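PDB 2ES4: lipase-specific foldase from Burkholderia glumae, which assists the folding of the extracellular lipase as that enzyme passes through the periplasm. Local coordinates for residues V128-A138 and T172-F181; D235-L243 and M253-L261. All blocks are in the same frame, centred on the assembly; numbering follows the deposited sequence.

Contact 1 (V128-A138 and T172-F181); sequences VWRRYRAYFDA and TLGEWAEPFF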
loop_
_atom_site.group_PDB
_atom_site.type_symbol
_atom_site.label_atom_id
_atom_site.label_comp_id
_atom_site.label_asym_id
_atom_site.label_seq_id
_atom_site.Cartn_x
_atom_site.Cartn_y
_atom_site.Cartn_z
ATOM N N VAL B 128 -21.087 -23.696 -6.507
ATOM C CA VAL B 128 -20.327 -22.569 -7.053
ATOM C C VAL B 128 -18.843 -22.817 -6.823
ATOM O O VAL B 128 -18.028 -22.562 -7.708
ATOM C CB VAL B 128 -20.720 -21.235 -6.399
ATOM C CG1 VAL B 128 -19.950 -20.086 -7.035
ATOM C CG2 VAL B 128 -22.207 -21.006 -6.543
ATOM N N TRP B 129 -18.522 -23.376 -5.655
ATOM C CA TRP B 129 -17.153 -23.705 -5.309
ATOM C C TRP B 129 -16.516 -24.588 -6.371
ATOM O O TRP B 129 -15.372 -24.356 -6.768
ATOM C CB TRP B 129 -17.077 -24.395 -3.940
ATOM C CG TRP B 129 -15.693 -24.852 -3.528
ATOM C CD1 TRP B 129 -15.368 -26.058 -2.980
ATOM C CD2 TRP B 129 -14.463 -24.113 -3.639
ATOM N NE1 TRP B 129 -14.017 -26.122 -2.740
ATOM C CE2 TRP B 129 -13.436 -24.947 -3.133
ATOM C CE3 TRP B 129 -14.123 -22.827 -4.120
ATOM C CZ2 TRP B 129 -12.086 -24.537 -3.092
ATOM C CZ3 TRP B 129 -12.791 -22.415 -4.082
ATOM C CH2 TRP B 129 -11.784 -23.272 -3.568
ATOM N N ARG B 130 -17.283 -25.574 -6.830
ATOM C CA ARG B 130 -16.836 -26.495 -7.866
ATOM C C ARG B 130 -16.566 -25.753 -9.172
ATOM O O ARG B 130 -15.502 -25.900 -9.775
ATOM C CB ARG B 130 -17.862 -27.597 -8.098
ATOM N N ARG B 131 -17.511 -24.903 -9.564
ATOM C CA ARG B 131 -17.381 -24.121 -10.786
ATOM C C ARG B 131 -16.272 -23.076 -10.717
ATOM O O ARG B 131 -15.613 -22.805 -11.724
ATOM C CB ARG B 131 -18.713 -23.475 -11.143
ATOM C CG ARG B 131 -19.649 -24.423 -11.870
ATOM C CD ARG B 131 -20.959 -23.757 -12.249
ATOM N NE ARG B 131 -21.886 -23.674 -11.124
ATOM C CZ ARG B 131 -23.156 -23.288 -11.224
ATOM N NH1 ARG B 131 -23.664 -22.943 -12.402
ATOM N NH2 ARG B 131 -23.925 -23.254 -10.143
ATOM N N TYR B 132 -16.040 -22.529 -9.524
ATOM C CA TYR B 132 -14.993 -21.534 -9.333
ATOM C C TYR B 132 -13.623 -22.162 -9.471
ATOM O O TYR B 132 -12.774 -21.647 -10.186
ATOM C CB TYR B 132 -15.117 -20.844 -7.975
ATOM C CG TYR B 132 -14.361 -19.533 -7.860
ATOM C CD1 TYR B 132 -14.147 -18.946 -6.606
ATOM C CD2 TYR B 132 -13.886 -18.847 -9.009
ATOM C CE1 TYR B 132 -13.477 -17.703 -6.488
ATOM C CE2 TYR B 132 -13.221 -17.615 -8.905
ATOM C CZ TYR B 132 -13.021 -17.050 -7.639
ATOM O OH TYR B 132 -12.359 -15.856 -7.534
ATOM N N ARG B 133 -13.417 -23.283 -8.791
ATOM C CA ARG B 133 -12.142 -23.982 -8.855
ATOM C C ARG B 133 -11.858 -24.490 -10.267
ATOM O O ARG B 133 -10.701 -24.573 -10.675
ATOM C CB ARG B 133 -12.105 -25.120 -7.843
ATOM C CG ARG B 133 -13.107 -26.217 -8.080
ATOM C CD ARG B 133 -13.168 -27.182 -6.940
ATOM N NE ARG B 133 -11.838 -27.668 -6.618
ATOM C CZ ARG B 133 -11.572 -28.556 -5.671
ATOM N NH1 ARG B 133 -12.552 -29.074 -4.939
ATOM N NH2 ARG B 133 -10.318 -28.916 -5.447
ATOM N N ALA B 134 -12.925 -24.773 -11.019
ATOM C CA ALA B 134 -12.802 -25.228 -12.401
ATOM C C ALA B 134 -12.250 -24.067 -13.219
ATOM O O ALA B 134 -11.475 -24.271 -14.151
ATOM C CB ALA B 134 -14.147 -25.659 -12.944
ATOM N N TYR B 135 -12.611 -22.849 -12.808
ATOM C CA TYR B 135 -12.153 -21.626 -13.452
ATOM C C TYR B 135 -10.641 -21.498 -13.348
ATOM O O TYR B 135 -9.991 -21.181 -14.337
ATOM C CB TYR B 135 -12.874 -20.411 -12.840
ATOM C CG TYR B 135 -12.345 -19.057 -13.233
ATOM C CD1 TYR B 135 -11.175 -18.529 -12.638
ATOM C CD2 TYR B 135 -12.998 -18.294 -14.205
ATOM C CE1 TYR B 135 -10.664 -17.288 -13.013
ATOM C CE2 TYR B 135 -12.496 -17.036 -14.588
ATOM C CZ TYR B 135 -11.332 -16.543 -13.982
ATOM O OH TYR B 135 -10.852 -15.309 -14.330
ATOM N N PHE B 136 -10.104 -21.689 -12.141
ATOM C CA PHE B 136 -8.664 -21.588 -11.911
ATOM C C PHE B 136 -7.877 -22.653 -12.655
ATOM O O PHE B 136 -6.793 -22.380 -13.175
ATOM C CB PHE B 136 -8.331 -21.648 -10.427
ATOM C CG PHE B 136 -8.816 -20.469 -9.656
ATOM C CD1 PHE B 136 -10.045 -20.520 -8.995
ATOM C CD2 PHE B 136 -8.046 -19.293 -9.581
ATOM C CE1 PHE B 136 -10.506 -19.425 -8.269
ATOM C CE2 PHE B 136 -8.503 -18.175 -8.850
ATOM C CZ PHE B 136 -9.736 -18.242 -8.193
ATOM N N ASP B 137 -8.443 -23.856 -12.728
ATOM C CA ASP B 137 -7.809 -24.968 -13.434
ATOM C C ASP B 137 -7.805 -24.696 -14.933
ATOM O O ASP B 137 -6.797 -24.912 -15.606
ATOM C CB ASP B 137 -8.546 -26.277 -13.154
ATOM C CG ASP B 137 -8.300 -26.797 -11.752
ATOM O OD1 ASP B 137 -8.540 -26.054 -10.778
ATOM O OD2 ASP B 137 -7.864 -27.961 -11.624
ATOM N N ALA B 138 -8.924 -24.168 -15.427
ATOM C CA ALA B 138 -9.079 -23.830 -16.839
ATOM C C ALA B 138 -8.388 -22.507 -17.156
ATOM O O ALA B 138 -8.293 -22.113 -18.321
ATOM C CB ALA B 138 -10.549 -23.755 -17.206
ATOM N N THR B 172 -17.048 -21.706 -17.318
ATOM C CA THR B 172 -16.891 -22.319 -16.004
ATOM C C THR B 172 -17.914 -21.849 -14.981
ATOM O O THR B 172 -18.599 -22.664 -14.371
ATOM C CB THR B 172 -15.486 -22.078 -15.450
ATOM O OG1 THR B 172 -15.219 -20.670 -15.402
ATOM C CG2 THR B 172 -14.438 -22.759 -16.326
ATOM N N LEU B 173 -18.016 -20.536 -14.801
ATOM C CA LEU B 173 -18.953 -19.962 -13.842
ATOM C C LEU B 173 -20.343 -19.787 -14.420
ATOM O O LEU B 173 -21.327 -19.833 -13.680
ATOM C CB LEU B 173 -18.420 -18.632 -13.316
ATOM C CG LEU B 173 -17.094 -18.706 -12.571
ATOM C CD1 LEU B 173 -16.595 -17.335 -12.281
ATOM C CD2 LEU B 173 -17.297 -19.483 -11.298
ATOM N N GLY B 174 -20.417 -19.586 -15.737
ATOM C CA GLY B 174 -21.697 -19.417 -16.410
ATOM C C GLY B 174 -22.577 -18.329 -15.840
ATOM O O GLY B 174 -22.251 -17.146 -15.922
ATOM N N GLU B 175 -23.653 -18.754 -15.181
ATOM C CA GLU B 175 -24.609 -17.845 -14.555
ATOM C C GLU B 175 -23.960 -16.943 -13.500
ATOM O O GLU B 175 -24.436 -15.835 -13.244
ATOM C CB GLU B 175 -25.724 -18.635 -13.942
ATOM N N TRP B 176 -22.850 -17.422 -12.932
ATOM C CA TRP B 176 -22.108 -16.688 -11.922
ATOM C C TRP B 176 -20.967 -15.835 -12.459
ATOM O O TRP B 176 -20.340 -15.097 -11.698
ATOM C CB TRP B 176 -21.583 -17.601 -10.820
ATOM C CG TRP B 176 -22.653 -18.243 -10.013
ATOM C CD1 TRP B 176 -23.254 -19.440 -10.264
ATOM C CD2 TRP B 176 -23.259 -17.728 -8.824
ATOM N NE1 TRP B 176 -24.202 -19.710 -9.310
ATOM C CE2 TRP B 176 -24.231 -18.682 -8.410
ATOM C CE3 TRP B 176 -23.078 -16.561 -8.060
ATOM C CZ2 TRP B 176 -25.024 -18.501 -7.255
ATOM C CZ3 TRP B 176 -23.861 -16.382 -6.916
ATOM C CH2 TRP B 176 -24.827 -17.352 -6.523
ATOM N N ALA B 177 -20.748 -15.869 -13.770
ATOM C CA ALA B 177 -19.686 -15.083 -14.399
ATOM C C ALA B 177 -19.915 -13.589 -14.238
ATOM O O ALA B 177 -18.972 -12.833 -13.989
ATOM C CB ALA B 177 -19.586 -15.422 -15.849
ATOM N N GLU B 178 -21.181 -13.187 -14.335
ATOM C CA GLU B 178 -21.567 -11.794 -14.190
ATOM C C GLU B 178 -21.346 -11.233 -12.780
ATOM O O GLU B 178 -20.677 -10.214 -12.623
ATOM C CB GLU B 178 -23.027 -11.570 -14.651
ATOM C CG GLU B 178 -23.612 -10.195 -14.306
ATOM C CD GLU B 178 -22.897 -9.060 -15.020
ATOM O OE1 GLU B 178 -23.173 -7.898 -14.680
ATOM O OE2 GLU B 178 -22.062 -9.321 -15.919
ATOM N N PRO B 179 -21.923 -11.873 -11.742
ATOM C CA PRO B 179 -21.725 -11.354 -10.392
ATOM C C PRO B 179 -20.279 -11.452 -9.917
ATOM O O PRO B 179 -19.826 -10.616 -9.154
ATOM C CB PRO B 179 -22.664 -12.227 -9.572
ATOM C CG PRO B 179 -22.669 -13.481 -10.268
ATOM C CD PRO B 179 -22.802 -13.054 -11.679
ATOM N N PHE B 180 -19.548 -12.430 -10.442
ATOM C CA PHE B 180 -18.154 -12.637 -10.078
ATOM C C PHE B 180 -17.191 -11.614 -10.651
ATOM O O PHE B 180 -16.428 -10.994 -9.911
ATOM C CB PHE B 180 -17.692 -14.034 -10.492
ATOM C CG PHE B 180 -17.865 -15.075 -9.431
ATOM C CD1 PHE B 180 -19.082 -15.216 -8.736
ATOM C CD2 PHE B 180 -16.799 -15.933 -9.114
ATOM C CE1 PHE B 180 -19.232 -16.200 -7.735
ATOM C CE2 PHE B 180 -16.934 -16.919 -8.119
ATOM C CZ PHE B 180 -18.150 -17.052 -7.428
ATOM N N PHE B 181 -17.245 -11.427 -11.967
ATOM C CA PHE B 181 -16.338 -10.512 -12.648
ATOM C C PHE B 181 -16.980 -9.340 -13.357
ATOM O O PHE B 181 -16.280 -8.573 -14.015
ATOM C CB PHE B 181 -15.470 -11.289 -13.637
ATOM C CG PHE B 181 -14.708 -12.405 -13.012
ATOM C CD1 PHE B 181 -13.647 -12.141 -12.130
ATOM C CD2 PHE B 181 -15.062 -13.732 -13.273
ATOM C CE1 PHE B 181 -12.943 -13.194 -11.510
ATOM C CE2 PHE B 181 -14.369 -14.786 -12.662
ATOM C CZ PHE B 181 -13.309 -14.522 -11.777
#

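Contact 2 (D235-L243 and M253-L261); sequences DAVTKIADL and MRAQIAQTL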
loop_
_atom_site.group_PDB
_atom_site.type_symbol
_atom_site.label_atom_id
_atom_site.label_comp_id
_atom_site.label_asym_id
_atom_site.label_seq_id
_atom_site.Cartn_x
_atom_site.Cartn_y
_atom_site.Cartn_z
ATOM N N ASP B 235 -12.075 16.217 -0.974
ATOM C CA ASP B 235 -12.177 17.658 -1.179
ATOM C C ASP B 235 -12.240 18.459 0.113
ATOM O O ASP B 235 -11.718 19.567 0.169
ATOM C CB ASP B 235 -13.357 18.011 -2.080
ATOM C CG ASP B 235 -12.993 17.971 -3.556
ATOM O OD1 ASP B 235 -12.101 18.743 -3.972
ATOM O OD2 ASP B 235 -13.597 17.177 -4.305
ATOM N N ALA B 236 -12.825 17.874 1.159
ATOM C CA ALA B 236 -12.917 18.529 2.464
ATOM C C ALA B 236 -11.508 18.672 3.028
ATOM O O ALA B 236 -11.134 19.731 3.535
ATOM C CB ALA B 236 -13.775 17.718 3.406
ATOM N N VAL B 237 -10.713 17.614 2.877
ATOM C CA VAL B 237 -9.323 17.616 3.332
ATOM C C VAL B 237 -8.531 18.647 2.522
ATOM O O VAL B 237 -7.751 19.412 3.086
ATOM C CB VAL B 237 -8.674 16.219 3.161
ATOM C CG1 VAL B 237 -7.203 16.253 3.529
ATOM C CG2 VAL B 237 -9.403 15.202 4.003
ATOM N N THR B 238 -8.772 18.685 1.210
ATOM C CA THR B 238 -8.088 19.621 0.318
ATOM C C THR B 238 -8.370 21.084 0.663
ATOM O O THR B 238 -7.481 21.925 0.537
ATOM C CB THR B 238 -8.451 19.369 -1.161
ATOM O OG1 THR B 238 -8.088 18.031 -1.516
ATOM C CG2 THR B 238 -7.722 20.335 -2.088
ATOM N N LYS B 239 -9.591 21.381 1.111
ATOM C CA LYS B 239 -9.947 22.753 1.479
ATOM C C LYS B 239 -9.084 23.236 2.638
ATOM O O LYS B 239 -8.601 24.370 2.632
ATOM C CB LYS B 239 -11.412 22.852 1.875
ATOM C CG LYS B 239 -12.383 22.487 0.768
ATOM C CD LYS B 239 -13.810 22.736 1.179
ATOM C CE LYS B 239 -14.031 24.205 1.276
ATOM N NZ LYS B 239 -13.878 24.935 0.000
ATOM N N ILE B 240 -8.847 22.339 3.596
ATOM C CA ILE B 240 -8.021 22.650 4.756
ATOM C C ILE B 240 -6.568 22.823 4.314
ATOM O O ILE B 240 -5.923 23.813 4.675
ATOM C CB ILE B 240 -8.114 21.543 5.829
ATOM C CG1 ILE B 240 -9.556 21.426 6.333
ATOM C CG2 ILE B 240 -7.170 21.846 6.993
ATOM C CD1 ILE B 240 -9.786 20.319 7.339
ATOM N N ALA B 241 -6.085 21.886 3.496
ATOM C CA ALA B 241 -4.713 21.919 2.989
ATOM C C ALA B 241 -4.416 23.196 2.217
ATOM O O ALA B 241 -3.363 23.802 2.406
ATOM C CB ALA B 241 -4.438 20.707 2.117
ATOM N N ASP B 242 -5.377 23.634 1.401
ATOM C CA ASP B 242 -5.231 24.857 0.611
ATOM C C ASP B 242 -5.079 26.101 1.478
ATOM O O ASP B 242 -4.265 26.975 1.172
ATOM C CB ASP B 242 -6.411 25.042 -0.347
ATOM C CG ASP B 242 -6.423 24.028 -1.479
ATOM O OD1 ASP B 242 -5.339 23.568 -1.906
ATOM O OD2 ASP B 242 -7.529 23.687 -1.948
ATOM N N LEU B 243 -5.829 26.157 2.577
ATOM C CA LEU B 243 -5.747 27.292 3.493
ATOM C C LEU B 243 -4.394 27.344 4.193
ATOM O O LEU B 243 -3.851 28.425 4.424
ATOM C CB LEU B 243 -6.878 27.248 4.509
ATOM C CG LEU B 243 -8.230 27.662 3.940
ATOM C CD1 LEU B 243 -9.329 27.271 4.876
ATOM C CD2 LEU B 243 -8.236 29.165 3.692
ATOM N N MET B 253 -8.582 30.469 9.061
ATOM C CA MET B 253 -8.843 29.047 8.844
ATOM C C MET B 253 -10.229 28.714 9.393
ATOM O O MET B 253 -11.044 28.125 8.694
ATOM C CB MET B 253 -7.789 28.198 9.552
ATOM C CG MET B 253 -8.025 26.696 9.479
ATOM S SD MET B 253 -7.869 25.972 7.841
ATOM C CE MET B 253 -6.107 25.714 7.773
ATOM N N ARG B 254 -10.504 29.165 10.615
ATOM C CA ARG B 254 -11.791 28.928 11.254
ATOM C C ARG B 254 -12.937 29.537 10.453
ATOM O O ARG B 254 -13.915 28.857 10.174
ATOM C CB ARG B 254 -11.820 29.510 12.661
ATOM C CG ARG B 254 -13.098 29.168 13.451
ATOM C CD ARG B 254 -13.184 29.890 14.786
ATOM N NE ARG B 254 -12.030 29.634 15.650
ATOM C CZ ARG B 254 -11.066 30.519 15.898
ATOM N NH1 ARG B 254 -11.110 31.728 15.348
ATOM N NH2 ARG B 254 -10.045 30.189 16.675
ATOM N N ALA B 255 -12.777 30.797 10.050
ATOM C CA ALA B 255 -13.802 31.514 9.289
ATOM C C ALA B 255 -14.158 30.864 7.961
ATOM O O ALA B 255 -15.336 30.611 7.685
ATOM C CB ALA B 255 -13.386 32.952 9.068
ATOM N N GLN B 256 -13.138 30.550 7.167
ATOM C CA GLN B 256 -13.348 29.929 5.870
ATOM C C GLN B 256 -13.911 28.511 5.946
ATOM O O GLN B 256 -14.820 28.155 5.189
ATOM C CB GLN B 256 -12.062 29.950 5.045
ATOM C CG GLN B 256 -12.236 29.449 3.610
ATOM C CD GLN B 256 -13.359 30.161 2.875
ATOM O OE1 GLN B 256 -13.406 31.395 2.835
ATOM N NE2 GLN B 256 -14.298 29.387 2.336
ATOM N N ILE B 257 -13.371 27.708 6.855
ATOM C CA ILE B 257 -13.841 26.340 7.014
ATOM C C ILE B 257 -15.251 26.286 7.602
ATOM O O ILE B 257 -16.044 25.421 7.228
ATOM C CB ILE B 257 -12.872 25.510 7.875
ATOM C CG1 ILE B 257 -11.517 25.381 7.181
ATOM C CG2 ILE B 257 -13.420 24.108 8.134
ATOM C CD1 ILE B 257 -11.563 24.668 5.840
ATOM N N ALA B 258 -15.564 27.227 8.489
ATOM C CA ALA B 258 -16.886 27.280 9.118
ATOM C C ALA B 258 -18.016 27.437 8.126
ATOM O O ALA B 258 -19.088 26.857 8.312
ATOM C CB ALA B 258 -16.947 28.375 10.150
ATOM N N GLN B 259 -17.754 28.171 7.047
ATOM C CA GLN B 259 -18.770 28.391 6.026
ATOM C C GLN B 259 -18.776 27.370 4.896
ATOM O O GLN B 259 -19.436 27.574 3.875
ATOM C CB GLN B 259 -18.695 29.817 5.475
ATOM C CG GLN B 259 -17.392 30.176 4.792
ATOM C CD GLN B 259 -17.412 31.568 4.215
ATOM O OE1 GLN B 259 -17.709 32.539 4.913
ATOM N NE2 GLN B 259 -17.096 31.680 2.928
ATOM N N THR B 260 -18.014 26.287 5.060
ATOM C CA THR B 260 -17.965 25.231 4.057
ATOM C C THR B 260 -18.133 23.856 4.692
ATOM O O THR B 260 -19.038 23.106 4.321
ATOM C CB THR B 260 -16.676 25.271 3.235
ATOM O OG1 THR B 260 -15.534 25.254 4.102
ATOM C CG2 THR B 260 -16.620 26.513 2.337
ATOM N N LEU B 261 -17.293 23.542 5.676
ATOM C CA LEU B 261 -17.358 22.251 6.361
ATOM C C LEU B 261 -18.138 22.271 7.665
ATOM O O LEU B 261 -18.468 21.214 8.207
ATOM C CB LEU B 261 -15.950 21.709 6.618
ATOM C CG LEU B 261 -15.044 21.519 5.399
ATOM C CD1 LEU B 261 -13.725 20.904 5.842
ATOM C CD2 LEU B 261 -15.736 20.631 4.374
#

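Contact 1 (V128-A138 and T172-F181)
Val128 sets its two methyl groups against two different aromatic side chains of segment 172-181, an instructive case of one branched side chain serving two neighbours. CG2 rests over the face of the Trp176 indole, 3.8 Å from the centroid of the five-membered ring, in a CH-pi contact. CG1, held anti to the backbone N (chi1 -178°), instead meets Phe180 CZ at 3.5 Å. The Phe180 ring then continues as a wedge: its CE2 points onto the centre of the Tyr132 ring, forming a T-shaped pair with centroids 4.9 Å apart and planes at 89°. Phe136 CE1 lies against the opposite face of Tyr132, so that ring is gripped on both sides, while its hydroxyl is hydrogen-bonded to Asp90.

These projections belong to an all-helical fold: helix 120-137 packs against the end of helix 155-172, the turn after it and the start of helix 177-198. Segments 128-137 and 177-181 cross at -68° with 12.7 Å between axes, a gap bridged largely by aromatic side chains. The turn runs through Gly174, at positive phi, and a short 3-10 segment. Just before it, Leu173 tucks its CD2 beside the Tyr132 backbone, 3.7 Å from Tyr132 CA, and turns CD1 toward the Tyr135 ring.

Tyr135 and Phe181 arrive from opposite directions; their rings are nearly parallel but slid apart, overlapping little, with Tyr135 CE2 and Phe181 CE2 at 3.5 Å. Thr172 abuts the edge of the Tyr135 ring with OG1, which is hydrogen-bonded to Leu168 O, and lays its methyl along the Tyr135 backbone. At the margin, the Arg131 chain runs past the Thr172 carbonyl oxygen, CG standing 3.2 Å from O, and then bends at chi3; Trp176 CD1 lies over one face of the resulting guanidinium, whose plane is nearly perpendicular to the indole.

Contact 2 (D235-L243 and M253-L261)
Gln256 carries the one flat side-chain group among the touching residues, yet it meets Leu243 through its aliphatic CB and CG rather than through the amide. No aromatic ring enters this contact; branched aliphatic side chains and a methionine do the packing. Leu243 CD1 sits among three residues of helix 253-258, 3.6 Å from Met253 SD and equally near Ile257 CD1, with Gln256 CB 3.8 Å away on the same branch. Two bends, at chi2 and chi3, turn the Met253 chain across to helix 235-243, where CE lies 3.6 Å from Ile240 O. One turn along, Ile240 and Ile257 cross at about a right angle, CG1 against CD1. At the far end Leu261, from the loop after the helix, lays CD2 against Ala236 CB, 3.6 Å apart.

This is an antiparallel helical hairpin, its local axes 10.6 Å apart with directions differing by 153°. Helix 263-294 flanks it at Met253 and Ile240, the latter also packing on a chain of another protein. Lys239 and Thr260 approach tip to tip, CE being 3.4 Å from OG1. With no hydrogen bond spanning the segments, cohesion here rests on the close fit of apolar groups from Leu243, Ile240, Met253, Ile257, Ala236 and Leu261.

In the fold
Contact 1 closes before contact 2 opens along the chain, and the two lie on opposite sides of its centre, their centres about 48 Å apart and their nearest atoms about 28 Å. Contact 1 sets helix 120-137 against the end of helix 155-172, the following turn and the start of helix 177-198; contact 2 joins 221-245 and 250-258. Because they share no helix and do not touch, each is a separate piece of local helix packing in an elongated, strand-free chain. The part of the chaperone around contact 2 lies against the other protein of the assembly, whereas the segments of contact 1 do not.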